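Local atomic coordinates of type I modular polyketide synthase (Streptomyces albus subsp. albus, PDB entry 6IYT), a protein that probably loads an extender unit, apparently ethylmalonyl from its coenzyme A thioester, onto the salinomycin assembly line through its acyltransferase domain. Residues His320-Asp325 with Asn369-Val374; Lys249-Ser254 with Gly314-Ser319. All coordinates share one frame; numbering follows the deposited sequence.

Overall arrangement
Contacts 1 and 2 follow one another along the loop that runs from strand 310-312 to helix 328-334, with centres about 11 Å apart. In contact 2, residues 314-319 lie across the start of strand 251-255; in contact 1, residues 320-325 turn against the end of helix 363-371. Val317, Ala318, Ser319 and His320 straddle the boundary, and His320 bonds to Ser213 of the GHSQG sequence, consistent with an acyltransferase Ser-His dyad. The two contacts also touch directly: Gln323 NE2 lies 3.0 Å from Lys249 O, probably as a hydrogen bond, and 3.5 Å from Ala318 CB.

Contact 1 of 2, residues His320-Asp325 with Asn369-Val374; sequences HCAQVD and NCRRPV
His320 N donates a 2.7 Å hydrogen bond to Cys370 O, one of several carbonyls at the end of helix 363-371 that surround this histidine. His320 is probably the histidine of the Ser-His dyad of acyltransferase domains: its NE2 bonds to Ser213 OG, in what is probably the nucleophile elbow. At the other ring nitrogen, His320 ND1 donates to Arg372 O at 2.8 Å. That oxygen lies close to the ring plane, although the donor stands 39° above the carbonyl plane and therefore approaches no lone pair directly. Farther round the same edge, His320 CE1 comes within 2.9 Å of Asn369 O. With CG anti to the carbonyl carbon, chi1 of -58° turns the imidazole edge to the carbonyls of Arg372 and Asn369. Its two faces are also occupied: Val374 CG2 makes a CH-pi contact 3.8 Å from the His320 ring centroid, while Cys370 O sits over the opposite face toward the rim. The bonds at ND1 and NE2 probably set the rotation of the ring, and the contacts on its faces help hold it in place.

A second grip joins Arg371 to Asp325. A bend at chi2 brings the guanidinium back to the carboxylate, where Arg371 NE makes weak, forked bonds to Asp325 OD1 at 3.0 Å and Asp325 OD2 at 3.2 Å. This salt bridge is skewed, the carboxylate and guanidinium planes lying 62° apart, with OD1 at the guanidinium edge. Arg372 NH1 lies over one guanidinium face; Arg372 itself is paired with Glu368 through NH2, which probably eases the proximity of the two arginines. Over the opposite face, Cys321 C lies 3.4 Å from Arg371 NH2, and Ala322 N, which bonds to Glu274, sits over the centre of the group.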
loop_
_atom_site.group_PDB
_atom_site.type_symbol
_atom_site.label_atom_id
_atom_site.label_comp_id
_atom_site.label_asym_id
_atom_site.label_seq_id
_atom_site.Cartn_x
_atom_site.Cartn_y
_atom_site.Cartn_z
ATOM N N HIS A 320 -6.504 -13.982 -14.336
ATOM C CA HIS A 320 -5.528 -14.915 -13.797
ATOM C C HIS A 320 -6.008 -16.365 -13.931
ATOM O O HIS A 320 -5.669 -17.213 -13.119
ATOM C CB HIS A 320 -5.214 -14.587 -12.322
ATOM C CG HIS A 320 -4.703 -13.201 -12.119
ATOM N ND1 HIS A 320 -3.527 -12.766 -12.688
ATOM C CD2 HIS A 320 -5.299 -12.096 -11.608
ATOM C CE1 HIS A 320 -3.369 -11.476 -12.442
ATOM N NE2 HIS A 320 -4.455 -11.035 -11.851
ATOM N N CYS A 321 -6.800 -16.616 -14.948
ATOM C CA CYS A 321 -7.184 -17.957 -15.336
ATOM C C CYS A 321 -7.543 -17.970 -16.826
ATOM O O CYS A 321 -7.387 -16.952 -17.514
ATOM C CB CYS A 321 -8.365 -18.435 -14.485
ATOM S SG CYS A 321 -9.894 -17.597 -14.853
ATOM N N ALA A 322 -7.967 -19.134 -17.332
ATOM C CA ALA A 322 -8.219 -19.307 -18.772
ATOM C C ALA A 322 -9.332 -18.420 -19.325
ATOM O O ALA A 322 -9.461 -18.270 -20.536
ATOM C CB ALA A 322 -8.536 -20.768 -19.069
ATOM N N GLN A 323 -10.143 -17.825 -18.458
ATOM C CA GLN A 323 -11.168 -16.861 -18.938
ATOM C C GLN A 323 -10.569 -15.709 -19.702
ATOM O O GLN A 323 -11.245 -15.106 -20.531
ATOM C CB GLN A 323 -12.017 -16.307 -17.794
ATOM C CG GLN A 323 -12.987 -17.334 -17.209
ATOM C CD GLN A 323 -14.117 -16.705 -16.394
ATOM O OE1 GLN A 323 -14.556 -15.554 -16.651
ATOM N NE2 GLN A 323 -14.620 -17.460 -15.423
ATOM N N VAL A 324 -9.308 -15.394 -19.439
ATOM C CA VAL A 324 -8.697 -14.294 -20.145
ATOM C C VAL A 324 -8.104 -14.719 -21.491
ATOM O O VAL A 324 -7.844 -13.877 -22.324
ATOM C CB VAL A 324 -7.656 -13.524 -19.315
ATOM C CG1 VAL A 324 -8.225 -13.126 -17.961
ATOM C CG2 VAL A 324 -6.419 -14.315 -19.137
ATOM N N ASP A 325 -8.007 -16.025 -21.759
ATOM C CA ASP A 325 -7.453 -16.447 -23.052
ATOM C C ASP A 325 -8.195 -15.900 -24.285
ATOM O O ASP A 325 -7.555 -15.495 -25.257
ATOM C CB ASP A 325 -7.293 -17.954 -23.143
ATOM C CG ASP A 325 -6.068 -18.449 -22.387
ATOM O OD1 ASP A 325 -5.011 -17.756 -22.414
ATOM O OD2 ASP A 325 -6.164 -19.500 -21.741
ATOM N N ASN A 369 0.533 -10.540 -17.473
ATOM C CA ASN A 369 0.189 -10.022 -16.140
ATOM C C ASN A 369 -1.263 -10.328 -15.744
ATOM O O ASN A 369 -1.522 -10.677 -14.592
ATOM C CB ASN A 369 0.471 -8.539 -16.080
ATOM C CG ASN A 369 -0.168 -7.864 -14.895
ATOM O OD1 ASN A 369 -1.339 -7.405 -14.974
ATOM N ND2 ASN A 369 0.596 -7.681 -13.853
ATOM N N CYS A 370 -2.199 -10.289 -16.697
ATOM C CA CYS A 370 -3.582 -10.584 -16.353
ATOM C C CYS A 370 -4.000 -12.023 -16.600
ATOM O O CYS A 370 -4.996 -12.467 -16.066
ATOM C CB CYS A 370 -4.535 -9.623 -17.009
ATOM S SG CYS A 370 -4.690 -9.757 -18.784
ATOM N N ARG A 371 -3.143 -12.795 -17.248
ATOM C CA ARG A 371 -3.430 -14.222 -17.516
ATOM C C ARG A 371 -2.829 -15.153 -16.504
ATOM O O ARG A 371 -3.468 -16.134 -16.091
ATOM C CB ARG A 371 -2.953 -14.599 -18.930
ATOM C CG ARG A 371 -3.039 -16.086 -19.237
ATOM C CD ARG A 371 -4.471 -16.592 -19.272
ATOM N NE ARG A 371 -4.547 -18.058 -19.440
ATOM C CZ ARG A 371 -4.501 -18.954 -18.444
ATOM N NH1 ARG A 371 -4.668 -20.250 -18.720
ATOM N NH2 ARG A 371 -4.267 -18.594 -17.187
ATOM N N ARG A 372 -1.590 -14.917 -16.135
ATOM C CA ARG A 372 -0.880 -15.842 -15.252
ATOM C C ARG A 372 -1.280 -15.628 -13.809
ATOM O O ARG A 372 -1.454 -14.492 -13.376
ATOM C CB ARG A 372 0.604 -15.670 -15.395
ATOM C CG ARG A 372 1.094 -15.825 -16.826
ATOM C CD ARG A 372 1.516 -17.265 -17.133
ATOM N NE ARG A 372 0.410 -18.102 -17.583
ATOM C CZ ARG A 372 0.006 -18.201 -18.855
ATOM N NH1 ARG A 372 -0.965 -19.050 -19.185
ATOM N NH2 ARG A 372 0.550 -17.445 -19.787
ATOM N N PRO A 373 -1.297 -16.706 -13.029
ATOM C CA PRO A 373 -1.340 -16.575 -11.555
ATOM C C PRO A 373 -0.253 -15.670 -11.025
ATOM O O PRO A 373 0.863 -15.629 -11.566
ATOM C CB PRO A 373 -1.131 -18.025 -11.057
ATOM C CG PRO A 373 -0.544 -18.754 -12.225
ATOM C CD PRO A 373 -1.131 -18.108 -13.449
ATOM N N VAL A 374 -0.580 -14.929 -9.993
ATOM C CA VAL A 374 0.353 -13.993 -9.376
ATOM C C VAL A 374 1.281 -14.761 -8.433
ATOM O O VAL A 374 0.863 -15.222 -7.361
ATOM C CB VAL A 374 -0.410 -12.894 -8.604
ATOM C CG1 VAL A 374 0.544 -11.776 -8.172
ATOM C CG2 VAL A 374 -1.529 -12.315 -9.456
#

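Contact 2 of 2, residues Lys249-Ser254 with Gly314-Ser319; sequences KGAVAS and GSTVAS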
loop_
_atom_site.group_PDB
_atom_site.type_symbol
_atom_site.label_atom_id
_atom_site.label_comp_id
_atom_site.label_asym_id
_atom_site.label_seq_id
_atom_site.Cartn_x
_atom_site.Cartn_y
_atom_site.Cartn_z
ATOM N N LYS A 249 -19.132 -13.200 -15.291
ATOM C CA LYS A 249 -18.681 -14.534 -15.715
ATOM C C LYS A 249 -17.732 -15.171 -14.716
ATOM O O LYS A 249 -17.367 -16.349 -14.856
ATOM C CB LYS A 249 -18.037 -14.440 -17.077
ATOM C CG LYS A 249 -18.997 -13.890 -18.124
ATOM C CD LYS A 249 -18.403 -13.878 -19.500
ATOM C CE LYS A 249 -19.474 -13.575 -20.536
ATOM N NZ LYS A 249 -19.072 -12.477 -21.460
ATOM N N GLY A 250 -17.276 -14.384 -13.739
ATOM C CA GLY A 250 -16.272 -14.851 -12.804
ATOM C C GLY A 250 -15.882 -13.791 -11.814
ATOM O O GLY A 250 -16.266 -12.646 -11.954
ATOM N N ALA A 251 -15.132 -14.200 -10.792
ATOM C CA ALA A 251 -14.549 -13.302 -9.862
ATOM C C ALA A 251 -13.322 -13.976 -9.226
ATOM O O ALA A 251 -12.887 -15.058 -9.667
ATOM C CB ALA A 251 -15.570 -12.902 -8.816
ATOM N N VAL A 252 -12.717 -13.310 -8.257
ATOM C CA VAL A 252 -11.608 -13.873 -7.503
ATOM C C VAL A 252 -11.897 -13.796 -5.994
ATOM O O VAL A 252 -12.432 -12.839 -5.544
ATOM C CB VAL A 252 -10.321 -13.081 -7.720
ATOM C CG1 VAL A 252 -9.185 -13.576 -6.858
ATOM C CG2 VAL A 252 -9.931 -13.095 -9.176
ATOM N N ALA A 253 -11.507 -14.844 -5.307
ATOM C CA ALA A 253 -11.668 -14.937 -3.864
ATOM C C ALA A 253 -10.328 -15.128 -3.189
ATOM O O ALA A 253 -9.451 -15.813 -3.694
ATOM C CB ALA A 253 -12.594 -16.103 -3.505
ATOM N N SER A 254 -10.174 -14.528 -2.025
ATOM C CA SER A 254 -9.078 -14.849 -1.154
ATOM C C SER A 254 -9.442 -16.074 -0.303
ATOM O O SER A 254 -10.555 -16.170 0.196
ATOM C CB SER A 254 -8.790 -13.672 -0.256
ATOM O OG SER A 254 -9.982 -13.322 0.390
ATOM N N GLY A 314 -14.072 -7.722 -3.762
ATOM C CA GLY A 314 -15.055 -6.818 -4.356
ATOM C C GLY A 314 -14.711 -6.399 -5.781
ATOM O O GLY A 314 -13.608 -6.003 -6.051
ATOM N N SER A 315 -15.700 -6.508 -6.669
ATOM C CA SER A 315 -15.663 -5.997 -8.008
ATOM C C SER A 315 -14.687 -6.710 -8.925
ATOM O O SER A 315 -14.416 -6.240 -10.021
ATOM C CB SER A 315 -15.376 -4.509 -8.022
ATOM O OG SER A 315 -16.390 -3.789 -7.302
ATOM N N THR A 316 -14.208 -7.869 -8.519
ATOM C CA THR A 316 -13.247 -8.591 -9.327
ATOM C C THR A 316 -13.949 -9.397 -10.407
ATOM O O THR A 316 -15.161 -9.703 -10.306
ATOM C CB THR A 316 -12.407 -9.534 -8.497
ATOM O OG1 THR A 316 -13.267 -10.397 -7.728
ATOM C CG2 THR A 316 -11.472 -8.723 -7.559
ATOM N N VAL A 317 -13.232 -9.602 -11.495
ATOM C CA VAL A 317 -13.582 -10.608 -12.512
ATOM C C VAL A 317 -12.585 -11.747 -12.413
ATOM O O VAL A 317 -11.617 -11.645 -11.690
ATOM C CB VAL A 317 -13.532 -10.019 -13.934
ATOM C CG1 VAL A 317 -14.607 -8.949 -14.130
ATOM C CG2 VAL A 317 -12.116 -9.538 -14.311
ATOM N N ALA A 318 -12.766 -12.790 -13.213
ATOM C CA ALA A 318 -11.870 -13.947 -13.148
ATOM C C ALA A 318 -10.686 -13.738 -14.070
ATOM O O ALA A 318 -10.515 -14.452 -15.050
ATOM C CB ALA A 318 -12.619 -15.242 -13.517
ATOM N N SER A 319 -9.857 -12.752 -13.759
ATOM C CA SER A 319 -8.533 -12.666 -14.343
ATOM C C SER A 319 -7.681 -13.800 -13.778
ATOM O O SER A 319 -8.131 -14.564 -12.917
ATOM C CB SER A 319 -7.900 -11.296 -14.033
ATOM O OG SER A 319 -8.189 -10.916 -12.706
#
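Thr316 OG1 accepts a nearly straight hydrogen bond (167°) from Val252 N at 3.0 Å, tying the start of strand 251-255 to the segment leading into the Val-Ala-Ser-His sequence 317-320, which probably corresponds to the YASH-type specificity motif of acyltransferases. The hydroxyl sits between the backbone N and the carbonyl carbon (chi1 53°), where it meets the strand and also bonds to Ile313 O, so it bridges two backbones.

A weaker polar contact runs the other way: Val317 CA points its hydrogen at Gly250 O, 3.4 Å away.

The remaining contacts are van der Waals. Ala251 CB lies 3.6 Å from both Thr316 O and Thr316 OG1, and Val252 CG2 reaches Val317 O at 3.4 Å. Ala318 CB rests directly on Gly250 CA, 3.7 Å away. Ala318 is the centre of an inverse gamma turn, closed by a weak bond from Ser319 N to Val317 O, and this turn carries the chain on toward His320. The two touching parts run 99° apart, so the segment passes across the strand instead of pairing along it.

Strand 251-255 is flanked by strands 310-312 and 286-291; Leu296 of helix 293-305 packs on Ala251, while Val317 touches Ile181 of helix 181-200.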